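Local coordinates for protein beta-glucanase (Podospora anserina, PDB 4LE4) that is a family 131 glycoside hydrolase that probably cleaves beta-glucans and was crystallised with the cello-oligosaccharide cellotriose, at residues A[40-45]-A[65-70]; A[32-37]-A[79-84]; A[207-212]-A[224-229]; A[108-113]-A[220-225]. One frame throughout, in Å; residues are numbered along the deposited sequence.

In the fold
After strand 2-6, the chain reaches strand 30-34, whose end meets strand 78-84 in interaction 2 and closes a loop of 41 residues. Interaction 1 is nested inside that loop, where strand 44-47 pairs with 61-66 in the other sheet; Thr-65 O and Thr-80 OG1 join the two contacts. Much later, interaction 3 closes a short loop between strands 209-211 and 222-233, one from each sheet of the sandwich. Interaction 4 spans 106 residues, bringing loop 108-113 onto the start of the same strand 222-233, and shares Phe-224 with interaction 3. Strand 61-66 lies beside 222-233, so interactions 1 and 4 also touch, through Thr-65 and Asp-223.

Interaction 1: residues A[40-45]-A[65-70]; sequences VSAYVN and TLDNTA
Tyr-43 and Thr-65 meet where strands 44-47 and 61-66 pair in one antiparallel sheet of a concanavalin-type beta-sandwich, and the tyrosine ring extends the contact to the type I turn 67-70. Thr-65 N donates to Tyr-43 O (2.8 Å), while Thr-65 OG1 turns to Asp-223 in the adjacent strand. A chi1 of -48° sets CG of Tyr-43 anti to the carbonyl carbon, and the ring meets the second segment with its edge: CD1 lies 3.6 Å from Thr-65 O, and CE1 3.6 Å from Asp-67 OD1, both oxygens near the ring plane. Asp-67 crosses the tyrosine at about a right angle, the carboxylate and ring planes standing 65° apart. The phenol end starts a directed chain of bonds: Tyr-43 OH donates to Thr-69 OG1 (2.7 Å), which in turn donates to Asp-67 OD1 (2.6 Å) on its syn lone pair. That same oxygen accepts Thr-69 N from above the carboxylate plane, 44° out of it, forming an Asx turn. Ser-38 binds both hydroxyls as well, its N to the tyrosine and its OG to the threonine. Over one face of the ring sits Ala-42 CB, 4.1 Å above the plane of Tyr-43 and over its centre. The other carboxylate oxygen is reached through a water, which donates both to Ala-42 O (2.7 Å) and to Asp-67 OD2 (3.0 Å).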
loop_
_atom_site.group_PDB
_atom_site.type_symbol
_atom_site.label_atom_id
_atom_site.label_comp_id
_atom_site.label_asym_id
_atom_site.label_seq_id
_atom_site.Cartn_x
_atom_site.Cartn_y
_atom_site.Cartn_z
ATOM N N VAL A 40 11.174 8.851 -12.479
ATOM C CA VAL A 40 9.954 8.238 -11.959
ATOM C C VAL A 40 9.374 7.115 -12.827
ATOM O O VAL A 40 8.892 6.129 -12.295
ATOM C CB VAL A 40 8.867 9.331 -11.680
ATOM C CG1 VAL A 40 8.378 9.957 -13.007
ATOM C CG2 VAL A 40 7.671 8.720 -10.913
ATOM N N SER A 41 9.439 7.234 -14.159
ATOM C CA SER A 41 8.877 6.185 -15.003
ATOM C C SER A 41 9.548 4.814 -14.843
ATOM O O SER A 41 9.038 3.798 -15.324
ATOM C CB SER A 41 8.851 6.629 -16.477
ATOM O OG SER A 41 10.149 6.821 -16.966
ATOM N N ALA A 42 10.678 4.769 -14.144
ATOM C CA ALA A 42 11.298 3.480 -13.860
ATOM C C ALA A 42 10.578 2.798 -12.683
ATOM O O ALA A 42 10.622 1.570 -12.551
ATOM C CB ALA A 42 12.760 3.666 -13.470
ATOM N N TYR A 43 9.933 3.610 -11.837
ATOM C CA TYR A 43 9.296 3.104 -10.617
ATOM C C TYR A 43 7.774 3.188 -10.475
ATOM O O TYR A 43 7.168 2.370 -9.785
ATOM C CB TYR A 43 9.916 3.834 -9.413
ATOM C CG TYR A 43 11.400 3.886 -9.411
ATOM C CD1 TYR A 43 12.153 2.727 -9.465
ATOM C CD2 TYR A 43 12.067 5.122 -9.283
ATOM C CE1 TYR A 43 13.537 2.788 -9.389
ATOM C CE2 TYR A 43 13.441 5.182 -9.213
ATOM C CZ TYR A 43 14.165 4.013 -9.262
ATOM O OH TYR A 43 15.529 4.082 -9.174
ATOM N N VAL A 44 7.154 4.165 -11.123
ATOM C CA VAL A 44 5.728 4.322 -10.982
ATOM C C VAL A 44 5.133 4.634 -12.364
ATOM O O VAL A 44 5.615 5.522 -13.039
ATOM C CB VAL A 44 5.406 5.498 -10.039
ATOM C CG1 VAL A 44 3.890 5.519 -9.751
ATOM C CG2 VAL A 44 6.187 5.358 -8.718
ATOM N N ASN A 45 4.114 3.893 -12.758
ATOM C CA ASN A 45 3.452 4.137 -14.043
ATOM C C ASN A 45 1.970 3.953 -13.839
ATOM O O ASN A 45 1.553 3.013 -13.166
ATOM C CB ASN A 45 3.964 3.170 -15.117
ATOM C CG ASN A 45 5.402 3.437 -15.499
ATOM O OD1 ASN A 45 6.335 2.810 -14.977
ATOM N ND2 ASN A 45 5.598 4.386 -16.394
ATOM N N THR A 65 7.202 -0.337 -9.226
ATOM C CA THR A 65 8.290 -1.248 -9.564
ATOM C C THR A 65 9.575 -1.128 -8.756
ATOM O O THR A 65 10.044 -0.035 -8.473
ATOM C CB THR A 65 8.668 -1.015 -11.052
ATOM O OG1 THR A 65 7.535 -1.346 -11.872
ATOM C CG2 THR A 65 9.874 -1.849 -11.457
ATOM N N LEU A 66 10.148 -2.270 -8.415
ATOM C CA LEU A 66 11.435 -2.287 -7.755
ATOM C C LEU A 66 12.332 -2.858 -8.835
ATOM O O LEU A 66 12.025 -3.922 -9.397
ATOM C CB LEU A 66 11.469 -3.258 -6.586
ATOM C CG LEU A 66 10.575 -2.928 -5.396
ATOM C CD1 LEU A 66 10.696 -4.034 -4.304
ATOM C CD2 LEU A 66 11.032 -1.587 -4.854
ATOM N N ASP A 67 13.413 -2.158 -9.145
ATOM C CA ASP A 67 14.348 -2.687 -10.137
ATOM C C ASP A 67 15.738 -2.643 -9.536
ATOM O O ASP A 67 15.863 -2.432 -8.345
ATOM C CB ASP A 67 14.258 -1.923 -11.468
ATOM C CG ASP A 67 14.780 -0.477 -11.398
ATOM O OD1 ASP A 67 15.407 -0.064 -10.397
ATOM O OD2 ASP A 67 14.566 0.256 -12.399
ATOM N N ASN A 68 16.790 -2.827 -10.339
ATOM C CA ASN A 68 18.128 -2.839 -9.769
ATOM C C ASN A 68 18.605 -1.535 -9.172
ATOM O O ASN A 68 19.592 -1.517 -8.429
ATOM C CB ASN A 68 19.159 -3.314 -10.791
ATOM C CG ASN A 68 18.921 -4.737 -11.235
ATOM O OD1 ASN A 68 18.683 -5.634 -10.413
ATOM N ND2 ASN A 68 18.991 -4.965 -12.548
ATOM N N THR A 69 17.903 -0.441 -9.462
ATOM C CA THR A 69 18.310 0.873 -8.956
ATOM C C THR A 69 17.411 1.415 -7.827
ATOM O O THR A 69 17.597 2.544 -7.374
ATOM C CB THR A 69 18.249 1.909 -10.074
ATOM O OG1 THR A 69 16.874 2.131 -10.419
ATOM C CG2 THR A 69 18.972 1.373 -11.330
ATOM N N ALA A 70 16.444 0.616 -7.407
ATOM C CA ALA A 70 15.485 1.042 -6.393
ATOM C C ALA A 70 16.023 1.075 -4.963
ATOM O O ALA A 70 15.446 0.459 -4.074
ATOM C CB ALA A 70 14.241 0.175 -6.470
HETATM O O HOH W 1 12.142 -0.072 -14.053
#

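Interaction 2: residues A[32-37]-A[79-84]; sequences YYIHGS and RTELIP
The guanidinium of Arg-79 carries Ile-34 CG2 over one face, 3.6 Å above its plane and offset toward the rim, while Glu-81 CD lies in plane at its edge. The grip is a side-on salt bridge: Arg-79 NE donates to Glu-81 OE2 (2.6 Å) within 2° of the guanidinium plane, and Arg-79 NH2 donates to Glu-81 OE1 (2.9 Å), more tilted. The arginine chain bends at chi3 (78°), which places NE beside Glu-81 OE2. On the other side of the sheet, the Tyr-32 ring has His-35 CD2 over one face, and its CD1 touches Leu-82 CD2 at 3.5 Å. The imidazole itself lies between Tyr-32 OH and the carbonyl oxygen of Tyr-33, one on each face, and its ND1 donates in the ring plane to Gly-36 O. Strands 30-34 and 78-84 are joined by Glu-81 N donating to Ile-34 O (3.0 Å), at the centre of an inverse gamma turn. One water links Tyr-33 N to Glu-81 O and another links Gly-36 N to Arg-79 O. Ile-83 CD1 packs 3.8 Å from Ile-34 CD1 and also touches Tyr-33 OH. The glutamate carboxylate, also bonded through OE1 to His-206, is thus buried with its position and rotation fixed by three nitrogens, while the Ile-34 methyl packs against both it and the guanidinium.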
loop_
_atom_site.group_PDB
_atom_site.type_symbol
_atom_site.label_atom_id
_atom_site.label_comp_id
_atom_site.label_asym_id
_atom_site.label_seq_id
_atom_site.Cartn_x
_atom_site.Cartn_y
_atom_site.Cartn_z
ATOM N N TYR A 32 6.888 12.560 -3.115
ATOM C CA TYR A 32 7.664 11.611 -3.891
ATOM C C TYR A 32 9.156 11.850 -3.669
ATOM O O TYR A 32 9.742 12.793 -4.217
ATOM C CB TYR A 32 7.278 11.749 -5.370
ATOM C CG TYR A 32 8.021 10.769 -6.250
ATOM C CD1 TYR A 32 7.896 9.402 -6.046
ATOM C CD2 TYR A 32 8.892 11.220 -7.231
ATOM C CE1 TYR A 32 8.648 8.480 -6.807
ATOM C CE2 TYR A 32 9.642 10.306 -8.004
ATOM C CZ TYR A 32 9.512 8.952 -7.775
ATOM O OH TYR A 32 10.263 8.050 -8.495
ATOM N N TYR A 33 9.764 11.036 -2.794
ATOM C CA TYR A 33 11.191 11.168 -2.538
ATOM C C TYR A 33 11.872 9.862 -2.153
ATOM O O TYR A 33 13.084 9.761 -2.302
ATOM C CB TYR A 33 11.486 12.251 -1.489
ATOM C CG TYR A 33 10.975 11.943 -0.094
ATOM C CD1 TYR A 33 9.685 12.300 0.285
ATOM C CD2 TYR A 33 11.798 11.341 0.854
ATOM C CE1 TYR A 33 9.218 12.088 1.567
ATOM C CE2 TYR A 33 11.348 11.110 2.147
ATOM C CZ TYR A 33 10.053 11.486 2.501
ATOM O OH TYR A 33 9.571 11.231 3.769
ATOM N N ILE A 34 11.103 8.861 -1.704
ATOM C CA ILE A 34 11.679 7.559 -1.326
ATOM C C ILE A 34 11.689 6.676 -2.573
ATOM O O ILE A 34 10.748 5.930 -2.858
ATOM C CB ILE A 34 10.869 6.906 -0.187
ATOM C CG1 ILE A 34 10.849 7.891 0.999
ATOM C CG2 ILE A 34 11.484 5.535 0.236
ATOM C CD1 ILE A 34 10.054 7.413 2.212
ATOM N N HIS A 35 12.771 6.808 -3.327
ATOM C CA HIS A 35 12.939 6.066 -4.569
ATOM C C HIS A 35 14.426 6.069 -4.893
ATOM O O HIS A 35 15.203 6.808 -4.277
ATOM C CB HIS A 35 12.150 6.745 -5.715
ATOM C CG HIS A 35 12.501 8.190 -5.935
ATOM N ND1 HIS A 35 13.674 8.593 -6.541
ATOM C CD2 HIS A 35 11.831 9.329 -5.625
ATOM C CE1 HIS A 35 13.712 9.912 -6.598
ATOM N NE2 HIS A 35 12.604 10.384 -6.048
ATOM N N GLY A 36 14.800 5.267 -5.875
ATOM C CA GLY A 36 16.191 5.176 -6.275
ATOM C C GLY A 36 16.651 6.293 -7.188
ATOM O O GLY A 36 15.971 7.305 -7.352
ATOM N N SER A 37 17.792 6.068 -7.831
ATOM C CA SER A 37 18.419 7.053 -8.694
ATOM C C SER A 37 17.814 7.254 -10.091
ATOM O O SER A 37 18.160 8.218 -10.763
ATOM C CB SER A 37 19.921 6.713 -8.816
ATOM O OG SER A 37 20.108 5.454 -9.452
ATOM N N ARG A 79 13.314 0.049 -2.235
ATOM C CA ARG A 79 12.082 0.767 -1.885
ATOM C C ARG A 79 11.582 1.684 -2.989
ATOM O O ARG A 79 12.361 2.331 -3.645
ATOM C CB ARG A 79 12.311 1.682 -0.661
ATOM C CG ARG A 79 12.883 1.000 0.571
ATOM C CD ARG A 79 13.304 2.024 1.599
ATOM N NE ARG A 79 12.150 2.540 2.313
ATOM C CZ ARG A 79 12.235 3.231 3.447
ATOM N NH1 ARG A 79 13.427 3.486 3.984
ATOM N NH2 ARG A 79 11.128 3.662 4.033
ATOM N N THR A 80 10.263 1.751 -3.129
ATOM C CA THR A 80 9.594 2.685 -4.034
ATOM C C THR A 80 8.335 2.973 -3.216
ATOM O O THR A 80 7.449 2.109 -3.089
ATOM C CB THR A 80 9.182 2.084 -5.390
ATOM O OG1 THR A 80 10.347 1.728 -6.144
ATOM C CG2 THR A 80 8.396 3.115 -6.175
ATOM N N GLU A 81 8.280 4.166 -2.647
ATOM C CA GLU A 81 7.150 4.515 -1.779
ATOM C C GLU A 81 6.672 5.943 -2.001
ATOM O O GLU A 81 7.471 6.817 -2.305
ATOM C CB GLU A 81 7.591 4.349 -0.296
ATOM C CG GLU A 81 8.003 2.927 0.054
ATOM C CD GLU A 81 9.034 2.863 1.186
ATOM O OE1 GLU A 81 9.024 3.770 2.067
ATOM O OE2 GLU A 81 9.851 1.912 1.192
ATOM N N LEU A 82 5.358 6.148 -1.838
ATOM C CA LEU A 82 4.697 7.434 -1.948
ATOM C C LEU A 82 4.100 7.675 -0.557
ATOM O O LEU A 82 3.641 6.736 0.084
ATOM C CB LEU A 82 3.524 7.377 -2.960
ATOM C CG LEU A 82 3.905 6.839 -4.344
ATOM C CD1 LEU A 82 2.688 6.755 -5.226
ATOM C CD2 LEU A 82 4.957 7.753 -4.931
ATOM N N ILE A 83 4.117 8.916 -0.104
ATOM C CA ILE A 83 3.545 9.257 1.196
ATOM C C ILE A 83 2.461 10.317 0.960
ATOM O O ILE A 83 2.648 11.235 0.163
ATOM C CB ILE A 83 4.654 9.817 2.147
ATOM C CG1 ILE A 83 5.641 8.689 2.484
ATOM C CG2 ILE A 83 4.071 10.275 3.515
ATOM C CD1 ILE A 83 6.864 9.188 3.182
ATOM N N PRO A 84 1.298 10.184 1.631
ATOM C CA PRO A 84 0.232 11.167 1.455
ATOM C C PRO A 84 0.727 12.582 1.791
ATOM O O PRO A 84 1.428 12.786 2.799
ATOM C CB PRO A 84 -0.846 10.712 2.450
ATOM C CG PRO A 84 -0.613 9.227 2.547
ATOM C CD PRO A 84 0.908 9.152 2.593
HETATM O O HOH W 2 8.123 9.202 -1.437
HETATM O O HOH W 3 12.878 3.257 -6.148
#

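Interaction 3: residues A[207-212]-A[224-229]; sequences VGVLEL and FYWSGV
Val-209 and Phe-224 meet in an apolar contact between the two sheets of the sandwich, close to the centre of the molecule, strand 209-211 belonging to one sheet and 222-233 to the other. Val-209 crosses the phenylalanine at about a right angle and sets CG2 over the middle of the ring, a CH-pi contact 3.7 Å from the Phe-224 centroid and 13° off the normal. Its other methyl, CG1, is placed toward the far end of the ring, 3.8 Å from Phe-224 CZ. At the next inward-facing position, the six-membered ring of Trp-226 lies against the glycine corner: CZ2 is 3.4 Å from Gly-208 O. Here the chain turns between strands 205-207 and 209-211 with a phi of 154°, where a side chain would collide with the carbonyl oxygen of Val-207. Val-207 and the indole slide past each other in opposite directions, with CG1 4.0 Å from Trp-226 CE3. Val-207 and Val-229 meet tip to tip, CG2 to CG1, at 4.1 Å. Leu-66 adds to the cover of Phe-224, and Ile-64 and Ile-117 to that of Trp-226. Such interlocking of aliphatic and aromatic side chains between facing antiparallel sheets forms the core of a concanavalin-type beta-sandwich.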
loop_
_atom_site.group_PDB
_atom_site.type_symbol
_atom_site.label_atom_id
_atom_site.label_comp_id
_atom_site.label_asym_id
_atom_site.label_seq_id
_atom_site.Cartn_x
_atom_site.Cartn_y
_atom_site.Cartn_z
ATOM N N VAL A 207 2.885 4.264 1.073
ATOM C CA VAL A 207 2.107 3.585 0.042
ATOM C C VAL A 207 3.130 3.126 -0.956
ATOM O O VAL A 207 3.652 3.905 -1.771
ATOM C CB VAL A 207 1.121 4.546 -0.635
ATOM C CG1 VAL A 207 0.356 3.828 -1.787
ATOM C CG2 VAL A 207 0.167 5.071 0.417
ATOM N N GLY A 208 3.410 1.837 -0.900
ATOM C CA GLY A 208 4.430 1.307 -1.766
ATOM C C GLY A 208 5.013 0.076 -1.131
ATOM O O GLY A 208 4.375 -0.537 -0.273
ATOM N N VAL A 209 6.243 -0.254 -1.514
ATOM C CA VAL A 209 6.895 -1.483 -1.093
ATOM C C VAL A 209 8.352 -1.342 -0.716
ATOM O O VAL A 209 9.119 -0.629 -1.349
ATOM C CB VAL A 209 6.856 -2.545 -2.250
ATOM C CG1 VAL A 209 7.358 -3.937 -1.712
ATOM C CG2 VAL A 209 5.463 -2.658 -2.850
ATOM N N LEU A 210 8.724 -2.077 0.324
ATOM C CA LEU A 210 10.092 -2.133 0.808
ATOM C C LEU A 210 10.432 -3.629 0.759
ATOM O O LEU A 210 9.633 -4.453 1.178
ATOM C CB LEU A 210 10.164 -1.592 2.248
ATOM C CG LEU A 210 11.501 -1.500 2.993
ATOM C CD1 LEU A 210 11.391 -0.576 4.181
ATOM C CD2 LEU A 210 11.879 -2.887 3.464
ATOM N N GLU A 211 11.596 -3.986 0.207
ATOM C CA GLU A 211 11.977 -5.399 0.145
ATOM C C GLU A 211 13.342 -5.586 0.808
ATOM O O GLU A 211 14.306 -4.913 0.450
ATOM C CB GLU A 211 12.073 -5.885 -1.312
ATOM C CG GLU A 211 12.536 -7.355 -1.489
ATOM C CD GLU A 211 12.626 -7.783 -2.959
ATOM O OE1 GLU A 211 13.094 -6.993 -3.794
ATOM O OE2 GLU A 211 12.216 -8.906 -3.287
ATOM N N LEU A 212 13.431 -6.493 1.771
ATOM C CA LEU A 212 14.715 -6.725 2.439
ATOM C C LEU A 212 15.608 -7.632 1.609
ATOM O O LEU A 212 15.123 -8.444 0.838
ATOM C CB LEU A 212 14.507 -7.402 3.792
ATOM C CG LEU A 212 13.724 -6.684 4.899
ATOM C CD1 LEU A 212 12.283 -6.501 4.486
ATOM C CD2 LEU A 212 13.765 -7.545 6.172
ATOM N N PHE A 224 4.189 -4.281 -8.601
ATOM C CA PHE A 224 3.046 -4.325 -7.680
ATOM C C PHE A 224 2.008 -3.354 -8.237
ATOM O O PHE A 224 2.346 -2.245 -8.593
ATOM C CB PHE A 224 3.490 -3.879 -6.287
ATOM C CG PHE A 224 4.650 -4.680 -5.734
ATOM C CD1 PHE A 224 5.945 -4.433 -6.158
ATOM C CD2 PHE A 224 4.427 -5.689 -4.798
ATOM C CE1 PHE A 224 7.028 -5.181 -5.660
ATOM C CE2 PHE A 224 5.493 -6.446 -4.290
ATOM C CZ PHE A 224 6.783 -6.198 -4.715
ATOM N N TYR A 225 0.754 -3.768 -8.283
ATOM C CA TYR A 225 -0.320 -2.957 -8.859
ATOM C C TYR A 225 -1.196 -2.430 -7.755
ATOM O O TYR A 225 -1.561 -3.171 -6.859
ATOM C CB TYR A 225 -1.119 -3.818 -9.823
ATOM C CG TYR A 225 -0.219 -4.283 -10.940
ATOM C CD1 TYR A 225 -0.105 -3.544 -12.113
ATOM C CD2 TYR A 225 0.590 -5.417 -10.786
ATOM C CE1 TYR A 225 0.800 -3.912 -13.123
ATOM C CE2 TYR A 225 1.492 -5.799 -11.778
ATOM C CZ TYR A 225 1.595 -5.040 -12.955
ATOM O OH TYR A 225 2.460 -5.403 -13.977
ATOM N N TRP A 226 -1.520 -1.148 -7.830
ATOM C CA TRP A 226 -2.291 -0.494 -6.764
ATOM C C TRP A 226 -3.416 0.363 -7.308
ATOM O O TRP A 226 -3.251 0.982 -8.362
ATOM C CB TRP A 226 -1.390 0.495 -6.012
ATOM C CG TRP A 226 -0.203 -0.080 -5.332
ATOM C CD1 TRP A 226 0.932 -0.608 -5.923
ATOM C CD2 TRP A 226 -0.021 -0.191 -3.933
ATOM N NE1 TRP A 226 1.798 -1.043 -4.958
ATOM C CE2 TRP A 226 1.246 -0.798 -3.723
ATOM C CE3 TRP A 226 -0.804 0.159 -2.822
ATOM C CZ2 TRP A 226 1.754 -1.060 -2.442
ATOM C CZ3 TRP A 226 -0.293 -0.110 -1.540
ATOM C CH2 TRP A 226 0.970 -0.710 -1.369
ATOM N N SER A 227 -4.533 0.435 -6.576
ATOM C CA SER A 227 -5.615 1.350 -6.959
ATOM C C SER A 227 -6.465 1.603 -5.718
ATOM O O SER A 227 -6.246 0.977 -4.681
ATOM C CB SER A 227 -6.476 0.796 -8.108
ATOM O OG SER A 227 -7.152 -0.395 -7.791
ATOM N N GLY A 228 -7.382 2.564 -5.808
ATOM C CA GLY A 228 -8.264 2.815 -4.687
ATOM C C GLY A 228 -7.601 3.189 -3.378
ATOM O O GLY A 228 -8.095 2.829 -2.329
ATOM N N VAL A 229 -6.518 3.929 -3.434
ATOM C CA VAL A 229 -5.837 4.352 -2.219
ATOM C C VAL A 229 -6.455 5.670 -1.722
ATOM O O VAL A 229 -6.422 6.652 -2.435
ATOM C CB VAL A 229 -4.358 4.620 -2.505
ATOM C CG1 VAL A 229 -3.648 5.070 -1.199
ATOM C CG2 VAL A 229 -3.688 3.328 -3.101
#

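Interaction 4: residues A[108-113]-A[220-225]; sequences APATTR and SNEDFY
Pro-109 and Ala-110, in the loop that leads from strand 94-102 to strand 115-120, pack against Glu-222 and Phe-224 at the start of strand 222-233 in the beta-sandwich. Glu-222 runs extended beyond CG (chi2 179°), carrying its carboxylate across the loop backbone. OE1 comes to 3.4 Å from Pro-109 CA. OE2 accepts a weak bond from Ala-110 N (3.4 Å, 155° at the hydrogen) and lies equally near Ala-110 CB. The pyrrolidine packs obliquely on the end of the phenylalanine, Pro-109 CB being 3.6 Å from Phe-224 CZ. Farther out, a water sits between the two backbones, 2.7 Å from Ala-108 O and 2.9 Å from Asn-221 O. Beyond Ala-110 the loop makes a type I turn to Arg-113, which forms a salt bridge with Asp-219 and donates from NE to Leu-212 O; just before the loop segment, Asn-107 bonds to Asp-223 OD2. Arg-78 adds a long, weak ion pair to Glu-222 OE2, and the Glu-211 carboxylate lies close to the same oxygen. The stronger bond of the buried Glu-222 carboxylate is to His-115, through OE1, while the loop gives OE2 the weak bond from Ala-110 N, so between these two segments the loop is held largely by van der Waals contact.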
loop_
_atom_site.group_PDB
_atom_site.type_symbol
_atom_site.label_atom_id
_atom_site.label_comp_id
_atom_site.label_asym_id
_atom_site.label_seq_id
_atom_site.Cartn_x
_atom_site.Cartn_y
_atom_site.Cartn_z
ATOM N N ALA A 108 6.897 -11.075 -10.743
ATOM C CA ALA A 108 6.243 -11.305 -9.461
ATOM C C ALA A 108 7.201 -11.032 -8.309
ATOM O O ALA A 108 8.400 -11.252 -8.421
ATOM C CB ALA A 108 5.753 -12.741 -9.386
ATOM N N PRO A 109 6.682 -10.553 -7.172
ATOM C CA PRO A 109 7.595 -10.301 -6.048
ATOM C C PRO A 109 8.275 -11.621 -5.643
ATOM O O PRO A 109 7.651 -12.693 -5.664
ATOM C CB PRO A 109 6.665 -9.752 -4.950
ATOM C CG PRO A 109 5.311 -10.210 -5.346
ATOM C CD PRO A 109 5.330 -10.070 -6.866
ATOM N N ALA A 110 9.550 -11.532 -5.299
ATOM C CA ALA A 110 10.336 -12.708 -4.907
ATOM C C ALA A 110 9.797 -13.298 -3.593
ATOM O O ALA A 110 9.721 -12.581 -2.582
ATOM C CB ALA A 110 11.785 -12.299 -4.727
ATOM N N THR A 111 9.433 -14.578 -3.595
ATOM C CA THR A 111 8.912 -15.178 -2.365
ATOM C C THR A 111 10.030 -15.510 -1.356
ATOM O O THR A 111 9.748 -15.864 -0.215
ATOM C CB THR A 111 8.123 -16.444 -2.649
ATOM O OG1 THR A 111 8.965 -17.378 -3.337
ATOM C CG2 THR A 111 6.858 -16.116 -3.495
ATOM N N THR A 112 11.285 -15.372 -1.784
ATOM C CA THR A 112 12.440 -15.659 -0.929
ATOM C C THR A 112 12.889 -14.465 -0.104
ATOM O O THR A 112 13.806 -14.584 0.718
ATOM C CB THR A 112 13.647 -16.093 -1.776
ATOM O OG1 THR A 112 13.808 -15.152 -2.855
ATOM C CG2 THR A 112 13.443 -17.502 -2.314
ATOM N N ARG A 113 12.243 -13.316 -0.315
ATOM C CA ARG A 113 12.611 -12.097 0.399
ATOM C C ARG A 113 11.432 -11.445 1.067
ATOM O O ARG A 113 10.337 -11.439 0.525
ATOM C CB ARG A 113 13.239 -11.090 -0.558
ATOM C CG ARG A 113 14.604 -11.574 -1.038
ATOM C CD ARG A 113 15.111 -10.748 -2.199
ATOM N NE ARG A 113 15.529 -9.414 -1.803
ATOM C CZ ARG A 113 16.085 -8.567 -2.655
ATOM N NH1 ARG A 113 16.271 -8.950 -3.910
ATOM N NH2 ARG A 113 16.436 -7.346 -2.277
ATOM N N SER A 220 15.699 -8.803 -9.123
ATOM C CA SER A 220 15.043 -9.011 -10.394
ATOM C C SER A 220 13.886 -8.013 -10.301
ATOM O O SER A 220 13.454 -7.640 -9.201
ATOM C CB SER A 220 14.502 -10.434 -10.546
ATOM O OG SER A 220 13.554 -10.753 -9.538
ATOM N N ASN A 221 13.386 -7.573 -11.441
ATOM C CA ASN A 221 12.300 -6.615 -11.427
ATOM C C ASN A 221 11.062 -7.211 -10.789
ATOM O O ASN A 221 10.702 -8.359 -11.043
ATOM C CB ASN A 221 12.011 -6.143 -12.848
ATOM C CG ASN A 221 13.060 -5.162 -13.357
ATOM O OD1 ASN A 221 14.147 -5.065 -12.806
ATOM N ND2 ASN A 221 12.731 -4.434 -14.416
ATOM N N GLU A 222 10.421 -6.403 -9.947
ATOM C CA GLU A 222 9.209 -6.798 -9.239
ATOM C C GLU A 222 8.180 -5.698 -9.408
ATOM O O GLU A 222 8.473 -4.530 -9.143
ATOM C CB GLU A 222 9.513 -7.006 -7.760
ATOM C CG GLU A 222 10.442 -8.188 -7.536
ATOM C CD GLU A 222 10.778 -8.419 -6.078
ATOM O OE1 GLU A 222 9.978 -7.986 -5.228
ATOM O OE2 GLU A 222 11.830 -9.036 -5.787
ATOM N N ASP A 223 6.993 -6.086 -9.856
ATOM C CA ASP A 223 5.900 -5.147 -10.103
ATOM C C ASP A 223 4.732 -5.375 -9.135
ATOM O O ASP A 223 4.305 -6.509 -8.926
ATOM C CB ASP A 223 5.356 -5.304 -11.532
ATOM C CG ASP A 223 6.366 -4.885 -12.626
ATOM O OD1 ASP A 223 7.182 -3.957 -12.391
ATOM O OD2 ASP A 223 6.317 -5.466 -13.747
ATOM N N PHE A 224 4.189 -4.281 -8.601
ATOM C CA PHE A 224 3.046 -4.325 -7.680
ATOM C C PHE A 224 2.008 -3.354 -8.237
ATOM O O PHE A 224 2.346 -2.245 -8.593
ATOM C CB PHE A 224 3.490 -3.879 -6.287
ATOM C CG PHE A 224 4.650 -4.680 -5.734
ATOM C CD1 PHE A 224 5.945 -4.433 -6.158
ATOM C CD2 PHE A 224 4.427 -5.689 -4.798
ATOM C CE1 PHE A 224 7.028 -5.181 -5.660
ATOM C CE2 PHE A 224 5.493 -6.446 -4.290
ATOM C CZ PHE A 224 6.783 -6.198 -4.715
ATOM N N TYR A 225 0.754 -3.768 -8.283
ATOM C CA TYR A 225 -0.320 -2.957 -8.859
ATOM C C TYR A 225 -1.196 -2.430 -7.755
ATOM O O TYR A 225 -1.561 -3.171 -6.859
ATOM C CB TYR A 225 -1.119 -3.818 -9.823
ATOM C CG TYR A 225 -0.219 -4.283 -10.940
ATOM C CD1 TYR A 225 -0.105 -3.544 -12.113
ATOM C CD2 TYR A 225 0.590 -5.417 -10.786
ATOM C CE1 TYR A 225 0.800 -3.912 -13.123
ATOM C CE2 TYR A 225 1.492 -5.799 -11.778
ATOM C CZ TYR A 225 1.595 -5.040 -12.955
ATOM O OH TYR A 225 2.460 -5.403 -13.977
HETATM O O HOH W 4 10.371 -11.116 -10.212
#